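PDB 7LQX: glycosyl hydrolase BlGH5_18 from Bifidobacterium longum subsp. infantis, which probably acts as a glycoside hydrolase of family GH5, subfamily 18, cleaving a glycosidic bond in the bacterial breakdown of N-glycans. Local coordinates for residues A[66-69]-A[70-73]; A[72-75]-A[76-80]; A[349-352]-A[353-357]. One frame throughout, in Å; residues are numbered along the deposited sequence.

How the contacts relate
Eight parallel strands in the order 5-4-3-2-1-8-7-6 match the (beta/alpha)8 barrel of family GH5, and the three contacts lie at two distant places on it. Contacts 1 and 2 follow each other in the connection from strand 62-65 to helix 81-96; they share Leu72 and Gln73, their centres are 9 Å apart, and a probable hydrogen bond from Asn80 ND2 to Tyr71 O joins them. Both also touch the second subunit, so this connection lies against the dimer partner. Contact 3 comes much later in the chain, at the end of helix 342-354, with its centre 42 Å from that of contact 2 and on the opposite side of the chain's centre.

Contact 1 of 3, residues A[66-69]-A[70-73]; sequences FPVW and PYLQ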
loop_
_atom_site.group_PDB
_atom_site.type_symbol
_atom_site.label_atom_id
_atom_site.label_comp_id
_atom_site.label_asym_id
_atom_site.label_seq_id
_atom_site.Cartn_x
_atom_site.Cartn_y
_atom_site.Cartn_z
ATOM N N PHE A 66 -17.013 -3.823 0.061
ATOM C CA PHE A 66 -15.646 -3.720 0.550
ATOM C C PHE A 66 -14.895 -2.514 0.007
ATOM O O PHE A 66 -14.229 -2.609 -1.030
ATOM C CB PHE A 66 -14.863 -4.980 0.159
ATOM C CG PHE A 66 -15.502 -6.261 0.602
ATOM C CD1 PHE A 66 -15.172 -6.806 1.824
ATOM C CD2 PHE A 66 -16.426 -6.912 -0.189
ATOM C CE1 PHE A 66 -15.748 -7.982 2.251
ATOM C CE2 PHE A 66 -17.011 -8.100 0.231
ATOM C CZ PHE A 66 -16.666 -8.634 1.450
ATOM N N PRO A 67 -14.924 -1.381 0.711
ATOM C CA PRO A 67 -13.969 -0.305 0.413
ATOM C C PRO A 67 -12.553 -0.736 0.773
ATOM O O PRO A 67 -12.329 -1.721 1.481
ATOM C CB PRO A 67 -14.446 0.852 1.296
ATOM C CG PRO A 67 -15.145 0.182 2.433
ATOM C CD PRO A 67 -15.794 -1.041 1.855
ATOM N N VAL A 68 -11.578 0.019 0.266
ATOM C CA VAL A 68 -10.159 -0.304 0.423
ATOM C C VAL A 68 -9.480 0.769 1.269
ATOM O O VAL A 68 -9.589 1.968 0.985
ATOM C CB VAL A 68 -9.489 -0.496 -0.947
ATOM C CG1 VAL A 68 -7.977 -0.599 -0.829
ATOM C CG2 VAL A 68 -10.059 -1.733 -1.607
ATOM N N TRP A 69 -8.773 0.328 2.311
ATOM C CA TRP A 69 -8.343 1.224 3.385
ATOM C C TRP A 69 -7.362 2.290 2.931
ATOM O O TRP A 69 -7.541 3.461 3.308
ATOM C CB TRP A 69 -7.771 0.370 4.521
ATOM C CG TRP A 69 -7.516 1.061 5.816
ATOM C CD1 TRP A 69 -7.825 2.348 6.155
ATOM C CD2 TRP A 69 -6.867 0.488 6.946
ATOM N NE1 TRP A 69 -7.424 2.601 7.451
ATOM C CE2 TRP A 69 -6.829 1.470 7.953
ATOM C CE3 TRP A 69 -6.340 -0.781 7.219
ATOM C CZ2 TRP A 69 -6.275 1.226 9.209
ATOM C CZ3 TRP A 69 -5.793 -1.017 8.464
ATOM C CH2 TRP A 69 -5.765 -0.018 9.443
ATOM N N PRO A 70 -6.319 1.979 2.151
ATOM C CA PRO A 70 -5.400 3.042 1.709
ATOM C C PRO A 70 -6.059 4.119 0.874
ATOM O O PRO A 70 -5.462 5.187 0.710
ATOM C CB PRO A 70 -4.310 2.294 0.920
ATOM C CG PRO A 70 -4.806 0.879 0.766
ATOM C CD PRO A 70 -5.807 0.629 1.855
ATOM N N TYR A 71 -7.253 3.876 0.315
ATOM C CA TYR A 71 -7.952 4.926 -0.419
ATOM C C TYR A 71 -8.854 5.743 0.499
ATOM O O TYR A 71 -9.031 6.948 0.277
ATOM C CB TYR A 71 -8.786 4.362 -1.583
ATOM C CG TYR A 71 -8.086 3.309 -2.422
ATOM C CD1 TYR A 71 -6.703 3.292 -2.569
ATOM C CD2 TYR A 71 -8.815 2.320 -3.049
ATOM C CE1 TYR A 71 -6.080 2.298 -3.307
ATOM C CE2 TYR A 71 -8.203 1.335 -3.785
ATOM C CZ TYR A 71 -6.839 1.331 -3.918
ATOM O OH TYR A 71 -6.254 0.328 -4.652
ATOM N N LEU A 72 -9.404 5.103 1.541
ATOM C CA LEU A 72 -10.243 5.800 2.504
ATOM C C LEU A 72 -9.423 6.692 3.428
ATOM O O LEU A 72 -9.885 7.765 3.832
ATOM C CB LEU A 72 -10.999 4.801 3.383
ATOM C CG LEU A 72 -12.197 4.046 2.819
ATOM C CD1 LEU A 72 -12.643 3.001 3.833
ATOM C CD2 LEU A 72 -13.329 4.999 2.503
ATOM N N GLN A 73 -8.232 6.243 3.822
ATOM C CA GLN A 73 -7.448 6.893 4.876
ATOM C C GLN A 73 -5.975 6.843 4.493
ATOM O O GLN A 73 -5.171 6.121 5.096
ATOM C CB GLN A 73 -7.710 6.204 6.212
ATOM C CG GLN A 73 -7.261 6.968 7.428
ATOM C CD GLN A 73 -7.802 6.350 8.697
ATOM O OE1 GLN A 73 -7.827 5.128 8.841
ATOM N NE2 GLN A 73 -8.258 7.193 9.614
#
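Val68 and Trp69 meet Tyr71, Leu72 and Gln73 in the single turn of the short helix 69-72, which follows barrel strand 62-65, with Val68 at the N-cap position. The backbone bonds define that turn. Val68 O accepts from two amides, Leu72 N at 3.2 Å and Tyr71 N at 3.1 Å. Gln73 N closes the helix on Trp69 O at 2.9 Å.

The side-chain hydrogen bond spans the same four-residue step. Trp69 NE1 donates to Gln73 OE1 at 2.9 Å with an almost straight N-H...O angle of 178°; the oxygen sits in the indole plane, and the N-H meets one of its lone pairs. Indole and amide planes are nonetheless 47° apart. Both side chains have CG anti to the backbone N, which lets them run side by side, pointing the same way. Gln73 NE2 is held by Ala137 O, and this second bond limits rotation of the amide.

Apolar packing completes the contact. Pro67 CB meets Leu72 CD1 at 3.8 Å, beside helix 81-96, while Phe106 meets the Trp69 indole edge-to-face. Tyr71 also packs on Leu41 of the second subunit. Within the turn, Val68 CG1 makes a CH-pi contact over one face of the phenol, 3.8 Å from the centroid of the Tyr71 ring and 20° off its normal.

Contact 2 of 3, residues A[72-75]-A[76-80]; sequences LQPN and RTWIN. With EDO (1,2-ethanediol), chain B.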
loop_
_atom_site.group_PDB
_atom_site.type_symbol
_atom_site.label_atom_id
_atom_site.label_comp_id
_atom_site.label_asym_id
_atom_site.label_seq_id
_atom_site.Cartn_x
_atom_site.Cartn_y
_atom_site.Cartn_z
ATOM N N LEU A 72 -9.404 5.103 1.541
ATOM C CA LEU A 72 -10.243 5.800 2.504
ATOM C C LEU A 72 -9.423 6.692 3.428
ATOM O O LEU A 72 -9.885 7.765 3.832
ATOM C CB LEU A 72 -10.999 4.801 3.383
ATOM C CG LEU A 72 -12.197 4.046 2.819
ATOM C CD1 LEU A 72 -12.643 3.001 3.833
ATOM C CD2 LEU A 72 -13.329 4.999 2.503
ATOM N N GLN A 73 -8.232 6.243 3.822
ATOM C CA GLN A 73 -7.448 6.893 4.876
ATOM C C GLN A 73 -5.975 6.843 4.493
ATOM O O GLN A 73 -5.171 6.121 5.096
ATOM C CB GLN A 73 -7.710 6.204 6.212
ATOM C CG GLN A 73 -7.261 6.968 7.428
ATOM C CD GLN A 73 -7.802 6.350 8.697
ATOM O OE1 GLN A 73 -7.827 5.128 8.841
ATOM N NE2 GLN A 73 -8.258 7.193 9.614
ATOM N N PRO A 74 -5.590 7.606 3.470
ATOM C CA PRO A 74 -4.221 7.503 2.939
ATOM C C PRO A 74 -3.160 8.057 3.868
ATOM O O PRO A 74 -1.987 7.697 3.722
ATOM C CB PRO A 74 -4.297 8.297 1.627
ATOM C CG PRO A 74 -5.426 9.262 1.847
ATOM C CD PRO A 74 -6.430 8.519 2.674
ATOM N N ASN A 75 -3.542 8.919 4.802
ATOM C CA ASN A 75 -2.702 9.420 5.880
ATOM C C ASN A 75 -3.518 9.203 7.144
ATOM O O ASN A 75 -4.753 9.209 7.098
ATOM C CB ASN A 75 -2.386 10.908 5.650
ATOM C CG ASN A 75 -1.591 11.539 6.790
ATOM O OD1 ASN A 75 -2.160 11.921 7.810
ATOM N ND2 ASN A 75 -0.292 11.688 6.607
ATOM N N ARG A 76 -2.831 8.991 8.268
ATOM C CA ARG A 76 -3.526 8.648 9.504
ATOM C C ARG A 76 -4.630 9.645 9.828
ATOM O O ARG A 76 -5.685 9.257 10.333
ATOM C CB ARG A 76 -2.530 8.541 10.659
ATOM C CG ARG A 76 -3.158 8.250 12.009
ATOM C CD ARG A 76 -2.134 7.811 13.038
ATOM N NE ARG A 76 -1.013 8.728 13.233
ATOM C CZ ARG A 76 -1.039 9.798 14.018
ATOM N NH1 ARG A 76 -2.137 10.130 14.686
ATOM N NH2 ARG A 76 0.051 10.537 14.143
ATOM N N THR A 77 -4.403 10.933 9.564
ATOM C CA THR A 77 -5.375 11.980 9.855
ATOM C C THR A 77 -5.809 12.729 8.600
ATOM O O THR A 77 -6.050 13.939 8.627
ATOM C CB THR A 77 -4.836 12.936 10.910
ATOM O OG1 THR A 77 -3.577 13.461 10.479
ATOM C CG2 THR A 77 -4.630 12.210 12.228
ATOM N N TRP A 78 -5.919 12.009 7.483
ATOM C CA TRP A 78 -6.460 12.559 6.239
ATOM C C TRP A 78 -7.430 11.508 5.702
ATOM O O TRP A 78 -7.011 10.550 5.044
ATOM C CB TRP A 78 -5.366 12.857 5.222
ATOM C CG TRP A 78 -5.816 13.696 4.060
ATOM C CD1 TRP A 78 -6.150 13.268 2.804
ATOM C CD2 TRP A 78 -5.970 15.115 4.052
ATOM N NE1 TRP A 78 -6.492 14.340 2.014
ATOM C CE2 TRP A 78 -6.385 15.486 2.756
ATOM C CE3 TRP A 78 -5.766 16.112 5.005
ATOM C CZ2 TRP A 78 -6.623 16.809 2.403
ATOM C CZ3 TRP A 78 -6.004 17.424 4.653
ATOM C CH2 TRP A 78 -6.426 17.761 3.360
ATOM N N ILE A 79 -8.705 11.670 6.015
ATOM C CA ILE A 79 -9.751 10.779 5.532
ATOM C C ILE A 79 -10.274 11.344 4.224
ATOM O O ILE A 79 -10.604 12.532 4.131
ATOM C CB ILE A 79 -10.868 10.626 6.578
ATOM C CG1 ILE A 79 -10.330 9.820 7.761
ATOM C CG2 ILE A 79 -12.093 9.964 5.960
ATOM C CD1 ILE A 79 -11.237 9.835 8.975
ATOM N N ASN A 80 -10.315 10.498 3.205
ATOM C CA ASN A 80 -10.664 10.893 1.846
ATOM C C ASN A 80 -12.179 10.898 1.756
ATOM O O ASN A 80 -12.819 9.858 1.616
ATOM C CB ASN A 80 -10.019 9.904 0.887
ATOM C CG ASN A 80 -10.472 10.077 -0.536
ATOM O OD1 ASN A 80 -11.197 11.009 -0.869
ATOM N ND2 ASN A 80 -10.038 9.158 -1.397
HETATM C C1 EDO B . -7.814 14.341 -1.558
HETATM O O1 EDO B . -7.141 15.136 -0.581
HETATM C C2 EDO B . -8.144 12.970 -0.979
HETATM O O2 EDO B . -6.956 12.344 -0.480
#
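With chi1 at 176°, CG of Asn75 swings anti to the backbone N and on past Arg76 N, so that OD1 reaches Thr77 N; Trp78, whose CG is also anti to its N, packs CB to CB on Asn75 at 3.6 Å. The motif is a type I beta turn, Asn75 to Trp78, with an Asx turn at its first residue, in the loop joining helix 69-72 to helix 81-96.

Two bonds from Asn75 define it. Trp78 N donates to Asn75 O at 3.1 Å, closing the turn, and Thr77 N donates to Asn75 OD1 at 3.0 Å, tilted 26° from the amide plane. Asn75 ND2 is meanwhile held by Ser322 O of the second subunit, so both ends of the amide are engaged. Without that amide, as with an alanine here, Thr77 N would probably lose its side-chain acceptor and Ser322 O of the second subunit its donor.

Further back, Asn80 N donates to Leu72 O at 2.8 Å and 173°, drawing the loop's two arms together. Asn80 is the N-cap of helix 81-96, with OD1 weakly bonded to Lys82 N and Ala83 N, while ND2 donates to Tyr71 O.

Several side chains reach the second subunit: Arg76 NH2 forms a salt bridge with Asp323 of that subunit, and Thr77 OG1 is hydrogen-bonded to its Arg320 O. A 1,2-ethanediol, probably from the crystallisation liquor, lies at the indole edge, where Trp78 NE1 donates to its O1 at 2.8 Å.

Contact 3 of 3, residues A[349-352]-A[353-357]; sequences EMAQ and EYRDK
Glu353, late in helix 342-354, gives its N-H to Glu349 O at 3.0 Å, the regular i to i+4 step. Its extended side chain runs alongside that of Met350, present as selenomethionine, which is bent at chi2 and chi3; the carboxylate atom Glu353 OE2 comes to 3.4 Å from Met350 CE.

Tyr354 N then donates to Met350 O at 2.9 Å, with a weak second bond to Ala351 O. The same Met350 O lies at the edge of the Tyr354 ring, in its plane, and Met350 SE approaches Tyr354 CE2 at 4.2 Å.

Arg355 makes the side-chain hydrogen bond of the contact. Its N bonds to Ala351 O at 2.9 Å, and its side chain folds back over that carbonyl: CG sits between the backbone N and the carbonyl carbon (chi1 67°), and the bend at chi3 lays one guanidinium face over Ala351 O. From there Arg355 NH1 reaches Gln352 OE1 at 2.8 Å, with an N-H...O angle of 176°. The oxygen is in the guanidinium plane, but NH1 stands 76° out of the amide's carbonyl plane; the bond is straight at the hydrogen, though the donor does not lie on a lone pair of the oxygen.

Asp356 is joined through water: one water links Gln352 O to Asp356 N, and another links Gln352 O, Arg355 NH1 and Asp356 OD2. Lys357 N closes a type I turn on Tyr354 O.

Met350 and Tyr354 pack on helix 289-300, Ala351, Tyr354 and Arg355 touch Phe26 of strand 25-29, and Arg355 NH2 reaches Gly59 O, just beyond helix 45-57.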
loop_
_atom_site.group_PDB
_atom_site.type_symbol
_atom_site.label_atom_id
_atom_site.label_comp_id
_atom_site.label_asym_id
_atom_site.label_seq_id
_atom_site.Cartn_x
_atom_site.Cartn_y
_atom_site.Cartn_z
ATOM N N GLU A 349 -31.917 -20.825 -6.665
ATOM C CA GLU A 349 -32.877 -21.851 -6.272
ATOM C C GLU A 349 -32.882 -22.038 -4.765
ATOM O O GLU A 349 -33.938 -22.221 -4.152
ATOM C CB GLU A 349 -32.536 -23.173 -6.958
ATOM C CG GLU A 349 -32.797 -23.183 -8.455
ATOM C CD GLU A 349 -31.989 -24.243 -9.201
ATOM O OE1 GLU A 349 -31.894 -24.154 -10.445
ATOM O OE2 GLU A 349 -31.444 -25.161 -8.550
HETATM N N MSE A 350 -31.715 -21.985 -4.148
HETATM C CA MSE A 350 -31.636 -22.180 -2.707
HETATM C C MSE A 350 -32.274 -21.010 -1.970
HETATM O O MSE A 350 -32.966 -21.204 -0.969
HETATM C CB MSE A 350 -30.189 -22.375 -2.280
HETATM C CG MSE A 350 -29.558 -23.655 -2.816
HETATM SE SE MSE A 350 -30.524 -25.282 -2.400
HETATM C CE MSE A 350 -31.799 -25.335 -3.856
ATOM N N ALA A 351 -32.055 -19.790 -2.452
ATOM C CA ALA A 351 -32.693 -18.640 -1.827
ATOM C C ALA A 351 -34.208 -18.762 -1.901
ATOM O O ALA A 351 -34.914 -18.487 -0.923
ATOM C CB ALA A 351 -32.226 -17.359 -2.510
ATOM N N GLN A 352 -34.724 -19.205 -3.044
ATOM C CA GLN A 352 -36.164 -19.372 -3.181
ATOM C C GLN A 352 -36.688 -20.442 -2.229
ATOM O O GLN A 352 -37.782 -20.301 -1.669
ATOM C CB GLN A 352 -36.510 -19.717 -4.631
ATOM C CG GLN A 352 -37.999 -19.599 -4.944
ATOM C CD GLN A 352 -38.440 -18.159 -5.162
ATOM O OE1 GLN A 352 -37.620 -17.278 -5.431
ATOM N NE2 GLN A 352 -39.741 -17.915 -5.049
ATOM N N GLU A 353 -35.927 -21.519 -2.029
ATOM C CA GLU A 353 -36.389 -22.604 -1.169
ATOM C C GLU A 353 -36.333 -22.226 0.309
ATOM O O GLU A 353 -37.201 -22.640 1.089
ATOM C CB GLU A 353 -35.545 -23.857 -1.422
ATOM C CG GLU A 353 -35.964 -25.071 -0.613
ATOM C CD GLU A 353 -35.193 -26.323 -0.991
ATOM O OE1 GLU A 353 -35.341 -27.346 -0.288
ATOM O OE2 GLU A 353 -34.439 -26.285 -1.987
ATOM N N TYR A 354 -35.328 -21.451 0.721
ATOM C CA TYR A 354 -35.045 -21.278 2.139
ATOM C C TYR A 354 -35.367 -19.904 2.709
ATOM O O TYR A 354 -35.472 -19.785 3.933
ATOM C CB TYR A 354 -33.577 -21.627 2.455
ATOM C CG TYR A 354 -33.338 -23.113 2.424
ATOM C CD1 TYR A 354 -33.608 -23.909 3.527
ATOM C CD2 TYR A 354 -32.885 -23.732 1.274
ATOM C CE1 TYR A 354 -33.420 -25.279 3.479
ATOM C CE2 TYR A 354 -32.697 -25.098 1.223
ATOM C CZ TYR A 354 -32.960 -25.864 2.331
ATOM O OH TYR A 354 -32.773 -27.223 2.287
ATOM N N ARG A 355 -35.560 -18.873 1.884
ATOM C CA ARG A 355 -35.661 -17.537 2.468
ATOM C C ARG A 355 -36.855 -17.413 3.409
ATOM O O ARG A 355 -36.786 -16.671 4.396
ATOM C CB ARG A 355 -35.699 -16.434 1.408
ATOM C CG ARG A 355 -36.909 -16.378 0.519
ATOM C CD ARG A 355 -36.932 -15.067 -0.299
ATOM N NE ARG A 355 -35.922 -15.010 -1.354
ATOM C CZ ARG A 355 -36.097 -15.507 -2.577
ATOM N NH1 ARG A 355 -37.236 -16.112 -2.886
ATOM N NH2 ARG A 355 -35.138 -15.407 -3.489
ATOM N N ASP A 356 -37.951 -18.120 3.126
ATOM C CA ASP A 356 -39.160 -18.045 3.935
ATOM C C ASP A 356 -39.452 -19.331 4.693
ATOM O O ASP A 356 -40.519 -19.448 5.301
ATOM C CB ASP A 356 -40.368 -17.695 3.063
ATOM C CG ASP A 356 -40.163 -16.428 2.281
ATOM O OD1 ASP A 356 -39.644 -15.454 2.867
ATOM O OD2 ASP A 356 -40.506 -16.411 1.080
ATOM N N LYS A 357 -38.536 -20.276 4.696
ATOM C CA LYS A 357 -38.796 -21.553 5.350
ATOM C C LYS A 357 -38.635 -21.410 6.862
ATOM O O LYS A 357 -37.691 -20.770 7.329
ATOM C CB LYS A 357 -37.811 -22.606 4.837
ATOM C CG LYS A 357 -38.110 -24.019 5.320
ATOM C CD LYS A 357 -37.055 -25.024 4.844
ATOM C CE LYS A 357 -37.010 -25.139 3.327
ATOM N NZ LYS A 357 -38.309 -25.580 2.744
HETATM O O HOH W 1 -38.717 -20.045 1.139
HETATM O O HOH W 2 -39.423 -17.859 -1.546
#